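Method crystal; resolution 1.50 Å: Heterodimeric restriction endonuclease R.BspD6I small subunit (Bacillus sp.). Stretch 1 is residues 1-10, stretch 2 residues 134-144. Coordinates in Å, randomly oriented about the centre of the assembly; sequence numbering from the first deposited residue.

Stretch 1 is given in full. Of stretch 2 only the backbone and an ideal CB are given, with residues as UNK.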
ATOM      1  N   MET A   1      -2.953 -16.079  -8.193  1.00 19.32           N
ATOM      2  CA  MET A   1      -2.199 -14.930  -7.635  1.00 18.69           C
ATOM      3  C   MET A   1      -0.980 -14.504  -8.462  1.00 18.95           C
ATOM      4  O   MET A   1      -0.714 -13.311  -8.637  1.00 18.80           O
ATOM      5  CB  MET A   1      -1.780 -15.211  -6.189  1.00 18.96           C
ATOM      6  CG  MET A   1      -1.055 -14.027  -5.557  1.00 18.39           C
ATOM      7  SD  MET A   1      -2.139 -12.590  -5.289  1.00 17.26           S
ATOM      8  CE  MET A   1      -2.821 -13.031  -3.690  1.00 21.01           C
ATOM      9  N   GLN A   2      -0.225 -15.471  -8.981  1.00 18.40           N
ATOM     10  CA  GLN A   2       0.917 -15.161  -9.814  1.00 18.85           C
ATOM     11  C   GLN A   2       0.495 -14.355 -11.054  1.00 18.48           C
ATOM     12  O   GLN A   2       1.251 -13.497 -11.517  1.00 19.45           O
ATOM     13  CB  GLN A   2       1.650 -16.442 -10.241  1.00 20.06           C
ATOM     14  CG  GLN A   2       2.989 -16.133 -10.912  1.00 21.48           C
ATOM     15  CD  GLN A   2       3.973 -15.420  -9.977  1.00 25.05           C
ATOM     16  OE1 GLN A   2       4.229 -15.882  -8.854  1.00 28.97           O
ATOM     17  NE2 GLN A   2       4.520 -14.280 -10.432  1.00 25.53           N
ATOM     18  N   ASP A   3      -0.716 -14.634 -11.546  1.00 18.97           N
ATOM     19  CA  ASP A   3      -1.287 -13.894 -12.689  1.00 18.58           C
ATOM     20  C   ASP A   3      -1.448 -12.420 -12.342  1.00 17.84           C
ATOM     21  O   ASP A   3      -1.156 -11.547 -13.169  1.00 18.22           O
ATOM     22  CB  ASP A   3      -2.622 -14.530 -13.174  1.00 18.51           C
ATOM     23  CG  ASP A   3      -3.794 -14.336 -12.204  1.00 20.93           C
ATOM     24  OD1 ASP A   3      -4.934 -14.136 -12.688  1.00 25.40           O
ATOM     25  OD2 ASP A   3      -3.624 -14.374 -10.950  1.00 22.55           O
ATOM     26  N   ILE A   4      -1.874 -12.157 -11.110  1.00 16.66           N
ATOM     27  CA  ILE A   4      -2.118 -10.776 -10.682  1.00 16.11           C
ATOM     28  C   ILE A   4      -0.755 -10.092 -10.542  1.00 15.30           C
ATOM     29  O   ILE A   4      -0.563  -8.956 -11.001  1.00 14.25           O
ATOM     30  CB  ILE A   4      -2.915 -10.710  -9.366  1.00 16.19           C
ATOM     31  CG1 ILE A   4      -4.312 -11.307  -9.549  1.00 18.88           C
ATOM     32  CG2 ILE A   4      -3.021  -9.250  -8.888  1.00 17.40           C
ATOM     33  CD1 ILE A   4      -5.055 -11.579  -8.269  1.00 21.31           C
ATOM     34  N   LEU A   5       0.192 -10.772  -9.894  1.00 15.70           N
ATOM     35  CA  LEU A   5       1.524 -10.190  -9.725  1.00 15.77           C
ATOM     36  C   LEU A   5       2.186  -9.872 -11.056  1.00 16.17           C
ATOM     37  O   LEU A   5       2.771  -8.791 -11.223  1.00 15.95           O
ATOM     38  CB  LEU A   5       2.422 -11.077  -8.838  1.00 15.45           C
ATOM     39  CG  LEU A   5       1.864 -11.355  -7.440  1.00 15.97           C
ATOM     40  CD1 LEU A   5       2.879 -12.172  -6.634  1.00 18.24           C
ATOM     41  CD2 LEU A   5       1.506 -10.051  -6.699  1.00 15.60           C
ATOM     42  N   ASP A   6       2.090 -10.806 -12.012  1.00 16.77           N
ATOM     43  CA  ASP A   6       2.666 -10.599 -13.353  1.00 17.25           C
ATOM     44  C   ASP A   6       1.984  -9.437 -14.067  1.00 16.02           C
ATOM     45  O   ASP A   6       2.615  -8.762 -14.880  1.00 16.38           O
ATOM     46  CB  ASP A   6       2.544 -11.867 -14.223  1.00 18.44           C
ATOM     47  CG  ASP A   6       3.370 -13.033 -13.708  1.00 22.01           C
ATOM     48  OD1 ASP A   6       4.319 -12.814 -12.931  1.00 23.32           O
ATOM     49  OD2 ASP A   6       3.036 -14.177 -14.105  1.00 26.36           O
ATOM     50  N   PHE A   7       0.694  -9.224 -13.784  1.00 15.10           N
ATOM     51  CA  PHE A   7      -0.029  -8.135 -14.468  1.00 15.13           C
ATOM     52  C   PHE A   7       0.551  -6.754 -14.136  1.00 14.85           C
ATOM     53  O   PHE A   7       0.426  -5.813 -14.921  1.00 14.34           O
ATOM     54  CB  PHE A   7      -1.547  -8.177 -14.243  1.00 16.05           C
ATOM     55  CG  PHE A   7      -2.306  -7.160 -15.078  1.00 15.52           C
ATOM     56  CD1 PHE A   7      -2.581  -7.405 -16.417  1.00 19.81           C
ATOM     57  CD2 PHE A   7      -2.751  -5.978 -14.496  1.00 17.68           C
ATOM     58  CE1 PHE A   7      -3.276  -6.456 -17.195  1.00 20.21           C
ATOM     59  CE2 PHE A   7      -3.437  -5.016 -15.262  1.00 16.94           C
ATOM     60  CZ  PHE A   7      -3.702  -5.256 -16.598  1.00 18.81           C
ATOM     61  N   TYR A   8       1.199  -6.603 -12.991  1.00 14.15           N
ATOM     62  CA  TYR A   8       1.879  -5.321 -12.729  1.00 14.20           C
ATOM     63  C   TYR A   8       2.809  -4.894 -13.853  1.00 15.35           C
ATOM     64  O   TYR A   8       3.004  -3.700 -14.069  1.00 16.30           O
ATOM     65  CB  TYR A   8       2.679  -5.364 -11.421  1.00 13.50           C
ATOM     66  CG  TYR A   8       1.850  -5.159 -10.174  1.00 12.76           C
ATOM     67  CD1 TYR A   8       1.737  -6.178  -9.205  1.00 12.36           C
ATOM     68  CD2 TYR A   8       1.191  -3.945  -9.944  1.00 13.18           C
ATOM     69  CE1 TYR A   8       1.017  -5.995  -8.032  1.00 12.93           C
ATOM     70  CE2 TYR A   8       0.431  -3.769  -8.769  1.00 13.44           C
ATOM     71  CZ  TYR A   8       0.359  -4.789  -7.829  1.00 12.88           C
ATOM     72  OH  TYR A   8      -0.345  -4.590  -6.684  1.00 11.95           O
ATOM     73  N   GLU A   9       3.348  -5.861 -14.603  1.00 17.07           N
ATOM     74  CA  GLU A   9       4.293  -5.532 -15.677  1.00 18.18           C
ATOM     75  C   GLU A   9       3.558  -5.113 -16.960  1.00 19.02           C
ATOM     76  O   GLU A   9       4.206  -4.704 -17.939  1.00 20.64           O
ATOM     77  CB  GLU A   9       5.266  -6.708 -15.928  1.00 19.00           C
ATOM     78  CG  GLU A   9       5.944  -7.218 -14.644  1.00 20.06           C
ATOM     79  CD  GLU A   9       6.513  -6.084 -13.786  1.00 23.81           C
ATOM     80  OE1 GLU A   9       6.948  -5.054 -14.353  1.00 23.38           O
ATOM     81  OE2 GLU A   9       6.487  -6.199 -12.527  1.00 24.83           O
ATOM     82  N   GLU A  10       2.226  -5.195 -16.947  1.00 17.84           N
ATOM     83  CA  GLU A  10       1.389  -4.761 -18.091  1.00 16.83           C
ATOM     84  C   GLU A  10       0.635  -3.468 -17.806  1.00 16.95           C
ATOM     85  O   GLU A  10       0.102  -2.846 -18.706  1.00 16.39           O
ATOM     86  CB  GLU A  10       0.391  -5.840 -18.508  1.00 18.46           C
ATOM     87  CG  GLU A  10       0.999  -7.199 -18.766  1.00 20.29           C
ATOM     88  CD  GLU A  10       2.139  -7.170 -19.806  1.00 23.59           C
ATOM     89  OE1 GLU A  10       2.013  -6.459 -20.834  1.00 23.62           O
ATOM     90  OE2 GLU A  10       3.160  -7.854 -19.593  1.00 24.73           O
ATOM     91  N   UNK A 134       8.014  -0.805  -2.714  1.00 12.43           N
ATOM     92  CA  UNK A 134       8.015  -0.827  -4.174  1.00 11.74           C
ATOM     93  C   UNK A 134       7.178  -2.001  -4.646  1.00 12.59           C
ATOM     94  O   UNK A 134       6.916  -2.960  -3.896  1.00 13.01           O
ATOM     95  CB  UNK A 134       9.438  -0.916  -4.728  1.00 11.74           C
ATOM     96  N   UNK A 135       6.799  -1.970  -5.917  1.00 12.40           N
ATOM     97  CA  UNK A 135       6.080  -3.105  -6.483  1.00 13.75           C
ATOM     98  C   UNK A 135       6.869  -4.432  -6.349  1.00 13.36           C
ATOM     99  O   UNK A 135       6.298  -5.469  -6.005  1.00 14.14           O
ATOM    100  CB  UNK A 135       5.771  -2.828  -7.956  1.00 13.75           C
ATOM    101  N   UNK A 136       8.183  -4.371  -6.572  1.00 14.79           N
ATOM    102  CA  UNK A 136       9.005  -5.574  -6.478  1.00 16.38           C
ATOM    103  C   UNK A 136       9.032  -6.121  -5.049  1.00 16.10           C
ATOM    104  O   UNK A 136       8.948  -7.324  -4.837  1.00 16.77           O
ATOM    105  CB  UNK A 136      10.429  -5.279  -6.954  1.00 16.38           C
ATOM    106  N   UNK A 137       9.073  -5.223  -4.075  1.00 14.70           N
ATOM    107  CA  UNK A 137       9.015  -5.628  -2.670  1.00 14.95           C
ATOM    108  C   UNK A 137       7.659  -6.231  -2.313  1.00 14.67           C
ATOM    109  O   UNK A 137       7.582  -7.232  -1.604  1.00 15.31           O
ATOM    110  CB  UNK A 137       9.307  -4.431  -1.763  1.00 14.95           C
ATOM    111  N   UNK A 138       6.588  -5.615  -2.800  1.00 14.13           N
ATOM    112  CA  UNK A 138       5.249  -6.101  -2.517  1.00 14.04           C
ATOM    113  C   UNK A 138       5.039  -7.486  -3.138  1.00 15.26           C
ATOM    114  O   UNK A 138       4.432  -8.370  -2.501  1.00 15.55           O
ATOM    115  CB  UNK A 138       4.203  -5.114  -3.039  1.00 14.04           C
ATOM    116  N   UNK A 139       5.529  -7.677  -4.367  1.00 14.86           N
ATOM    117  CA  UNK A 139       5.408  -9.007  -4.987  1.00 16.55           C
ATOM    118  C   UNK A 139       6.139 -10.041  -4.149  1.00 18.36           C
ATOM    119  O   UNK A 139       5.620 -11.145  -3.921  1.00 18.82           O
ATOM    120  CB  UNK A 139       5.960  -8.999  -6.414  1.00 16.55           C
ATOM    121  N   UNK A 140       7.352  -9.702  -3.704  1.00 18.70           N
ATOM    122  CA  UNK A 140       8.126 -10.610  -2.839  1.00 21.24           C
ATOM    123  C   UNK A 140       7.336 -10.954  -1.579  1.00 20.86           C
ATOM    124  O   UNK A 140       7.206 -12.132  -1.243  1.00 21.12           O
ATOM    125  CB  UNK A 140       9.469  -9.981  -2.461  1.00 21.24           C
ATOM    126  N   UNK A 141       6.750  -9.948  -0.924  1.00 19.93           N
ATOM    127  CA  UNK A 141       5.943 -10.134   0.266  1.00 20.52           C
ATOM    128  C   UNK A 141       4.760 -11.071   0.025  1.00 19.62           C
ATOM    129  O   UNK A 141       4.518 -11.982   0.815  1.00 20.41           O
ATOM    130  CB  UNK A 141       5.441  -8.779   0.768  1.00 20.52           C
ATOM    131  N   UNK A 142       4.042 -10.859  -1.065  1.00 18.68           N
ATOM    132  CA  UNK A 142       2.873 -11.702  -1.361  1.00 19.49           C
ATOM    133  C   UNK A 142       3.321 -13.152  -1.609  1.00 21.37           C
ATOM    134  O   UNK A 142       2.676 -14.083  -1.110  1.00 21.89           O
ATOM    135  CB  UNK A 142       2.113 -11.163  -2.575  1.00 19.49           C
ATOM    136  N   UNK A 143       4.407 -13.325  -2.368  1.00 23.47           N
ATOM    137  CA  UNK A 143       4.914 -14.659  -2.730  1.00 25.59           C
ATOM    138  C   UNK A 143       5.441 -15.393  -1.507  1.00 26.59           C
ATOM    139  O   UNK A 143       5.265 -16.622  -1.381  1.00 27.04           O
ATOM    140  CB  UNK A 143       6.017 -14.548  -3.784  1.00 25.59           C
ATOM    141  N   UNK A 144       6.080 -14.658  -0.603  1.00 27.11           N
ATOM    142  CA  UNK A 144       6.549 -15.249   0.641  1.00 27.92           C
ATOM    143  C   UNK A 144       5.346 -15.711   1.463  1.00 26.95           C
ATOM    144  O   UNK A 144       5.351 -16.823   2.006  1.00 27.00           O
ATOM    145  CB  UNK A 144       7.401 -14.254   1.431  1.00 27.92           C
TER

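The second stretch runs almost antiparallel to the helix of stretch 1, at 174° between N-to-C directions and 10.7 Å between axes at closest approach, so its turns meet Y8, then L5, then M1.

Position 134 precedes the helix, and its ideal CB has nothing of stretch 1 within 5.5 Å. The choice is therefore local: serine, threonine, aspartate or asparagine could cap the free amides of the first turn. The residue is T134, whose OG1 accepts from the backbone N of the residue at 137 at 3.1 Å.

At position 135 CA-to-CB points toward stretch 1, and the ideal CB lies 5.1 Å from Y8 CG. An aromatic ring offers its face to an aliphatic group; valine, isoleucine or leucine would suit. V135 fills the place with chi1 t. Its CG1 comes within 3.7 Å of Y8 CG and sits 4.1 Å from the ring centroid, 24° off the normal, a CH-pi contact over one face.

Position 136 points away, into space that stretch 1 leaves open, and many polar residues would serve. D136 turns its end back somewhat, leaving OD1 4.6 Å from E9 OE2, two like charges close together. Position 137 is out of reach; Q137 returns the capping interaction, its OE1 accepting from T134 N at 2.9 Å.

Position 138 again points toward stretch 1, but no atom there lies within 5.5 Å of the ideal CB. A long side chain is needed to reach the Y8 ring, such as phenylalanine, leucine or methionine. F138, with chi1 t, spans the gap: its CD2 lies 4.3 Å from Y8 CE1, and Y8 OH meets the edge of its ring, 3.4 Å from CE2.

Position 139 has its CA 6.2 Å from the CA of L5. CA-to-CB points sideways, with the ideal CB 4.4 Å from L5 CD1, and the carboxylates of D6 and E9 lie farther along. A long chain with an apolar stem and a positive end, lysine or arginine, fits best. K139 is extended, with chi2 to chi4 all t. Its CE packs 3.2 Å from L5 O and 4.2 Å from Y8 CB, while NZ donates to E9 OE2 at 2.6 Å in a salt bridge. The same NZ donates to a water oxygen at 2.9 Å, which in turn donates to D6 OD1 at 2.5 Å.

Position 140 points away and tolerates most polar residues; it is K140. Position 141 is out of reach and holds L141.

Position 142 points toward stretch 1, its ideal CB 4.3 Å from L5 CD1 and 5.2 Å from M1 CG. Compact aliphatics would suit this apolar site. V142 uses CG1 for both neighbours, 3.8 Å from M1 CG and 4.2 Å from L5 CD1.

At position 143 CA-to-CB points sideways, with the ideal CB 4.9 Å from L5 CD1, so alanine, serine or threonine would fit. T143 places OG1 3.6 Å from L5 CD1 and donates it to K139 O at 2.9 Å. Position 144 is out of reach; it is Q144.

Stretch 2 134-144: TVDQFKKLVTQ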
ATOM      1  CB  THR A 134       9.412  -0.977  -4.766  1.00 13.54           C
ATOM      2  OG1 THR A 134       9.907  -2.275  -4.414  1.00 14.41           O
ATOM      3  CG2 THR A 134      10.319   0.137  -4.267  1.00 13.97           C
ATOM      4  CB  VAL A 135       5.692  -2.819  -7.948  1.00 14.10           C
ATOM      5  CG1 VAL A 135       5.032  -4.053  -8.582  1.00 17.50           C
ATOM      6  CG2 VAL A 135       4.744  -1.637  -7.987  1.00 16.54           C
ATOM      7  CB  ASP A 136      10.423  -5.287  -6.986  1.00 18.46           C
ATOM      8  CG  ASP A 136      10.473  -5.045  -8.507  1.00 24.70           C
ATOM      9  OD1 ASP A 136       9.634  -5.620  -9.250  1.00 31.06           O
ATOM     10  OD2 ASP A 136      11.373  -4.287  -8.967  1.00 31.94           O
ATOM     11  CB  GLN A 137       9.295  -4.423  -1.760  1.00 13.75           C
ATOM     12  CG  GLN A 137      10.748  -3.952  -1.846  1.00 15.16           C
ATOM     13  CD  GLN A 137      10.951  -2.569  -1.303  1.00 14.42           C
ATOM     14  OE1 GLN A 137      10.002  -1.858  -0.939  1.00 14.40           O
ATOM     15  NE2 GLN A 137      12.222  -2.156  -1.244  1.00 17.07           N
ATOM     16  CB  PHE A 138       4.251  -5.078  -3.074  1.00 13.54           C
ATOM     17  CG  PHE A 138       2.815  -5.424  -2.816  1.00 12.65           C
ATOM     18  CD1 PHE A 138       2.360  -5.630  -1.509  1.00 12.12           C
ATOM     19  CD2 PHE A 138       1.903  -5.521  -3.886  1.00 13.08           C
ATOM     20  CE1 PHE A 138       0.997  -5.933  -1.256  1.00 13.71           C
ATOM     21  CE2 PHE A 138       0.569  -5.815  -3.651  1.00 14.67           C
ATOM     22  CZ  PHE A 138       0.119  -6.031  -2.359  1.00 12.87           C
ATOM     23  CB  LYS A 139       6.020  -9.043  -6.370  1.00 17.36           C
ATOM     24  CG  LYS A 139       5.338  -8.267  -7.442  1.00 18.74           C
ATOM     25  CD  LYS A 139       6.129  -8.608  -8.683  1.00 22.90           C
ATOM     26  CE  LYS A 139       5.607  -7.948  -9.891  1.00 24.82           C
ATOM     27  NZ  LYS A 139       6.386  -8.410 -11.091  1.00 23.78           N
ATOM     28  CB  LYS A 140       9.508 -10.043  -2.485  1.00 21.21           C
ATOM     29  CG  LYS A 140      10.580 -10.401  -3.460  1.00 26.65           C
ATOM     30  CD  LYS A 140      11.948 -10.356  -2.776  1.00 30.73           C
ATOM     31  CE  LYS A 140      12.986 -11.261  -3.457  1.00 34.14           C
ATOM     32  NZ  LYS A 140      13.747 -10.512  -4.502  1.00 36.53           N
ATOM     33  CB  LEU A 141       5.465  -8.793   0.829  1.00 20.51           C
ATOM     34  CG  LEU A 141       4.507  -8.851   2.022  1.00 23.53           C
ATOM     35  CD1 LEU A 141       5.118  -9.644   3.198  1.00 25.74           C
ATOM     36  CD2 LEU A 141       4.132  -7.444   2.449  1.00 22.38           C
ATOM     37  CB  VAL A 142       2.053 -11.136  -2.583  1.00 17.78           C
ATOM     38  CG1 VAL A 142       0.892 -12.101  -2.968  1.00 17.99           C
ATOM     39  CG2 VAL A 142       1.479  -9.757  -2.252  1.00 18.44           C
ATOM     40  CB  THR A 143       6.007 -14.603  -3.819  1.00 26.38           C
ATOM     41  OG1 THR A 143       5.541 -13.824  -4.921  1.00 27.09           O
ATOM     42  CG2 THR A 143       6.339 -16.032  -4.326  1.00 27.51           C
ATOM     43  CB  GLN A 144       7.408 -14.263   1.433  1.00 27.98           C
ATOM     44  CG  GLN A 144       8.784 -13.994   0.822  1.00 30.23           C
ATOM     45  CD  GLN A 144       9.505 -12.828   1.515  1.00 30.31           C
ATOM     46  OE1 GLN A 144       9.140 -12.414   2.631  1.00 34.23           O
ATOM     47  NE2 GLN A 144      10.529 -12.298   0.856  1.00 34.57           N
TER
HETATM   48  O   HOH W   1       5.974 -11.140 -11.961  1.00 37.99           O
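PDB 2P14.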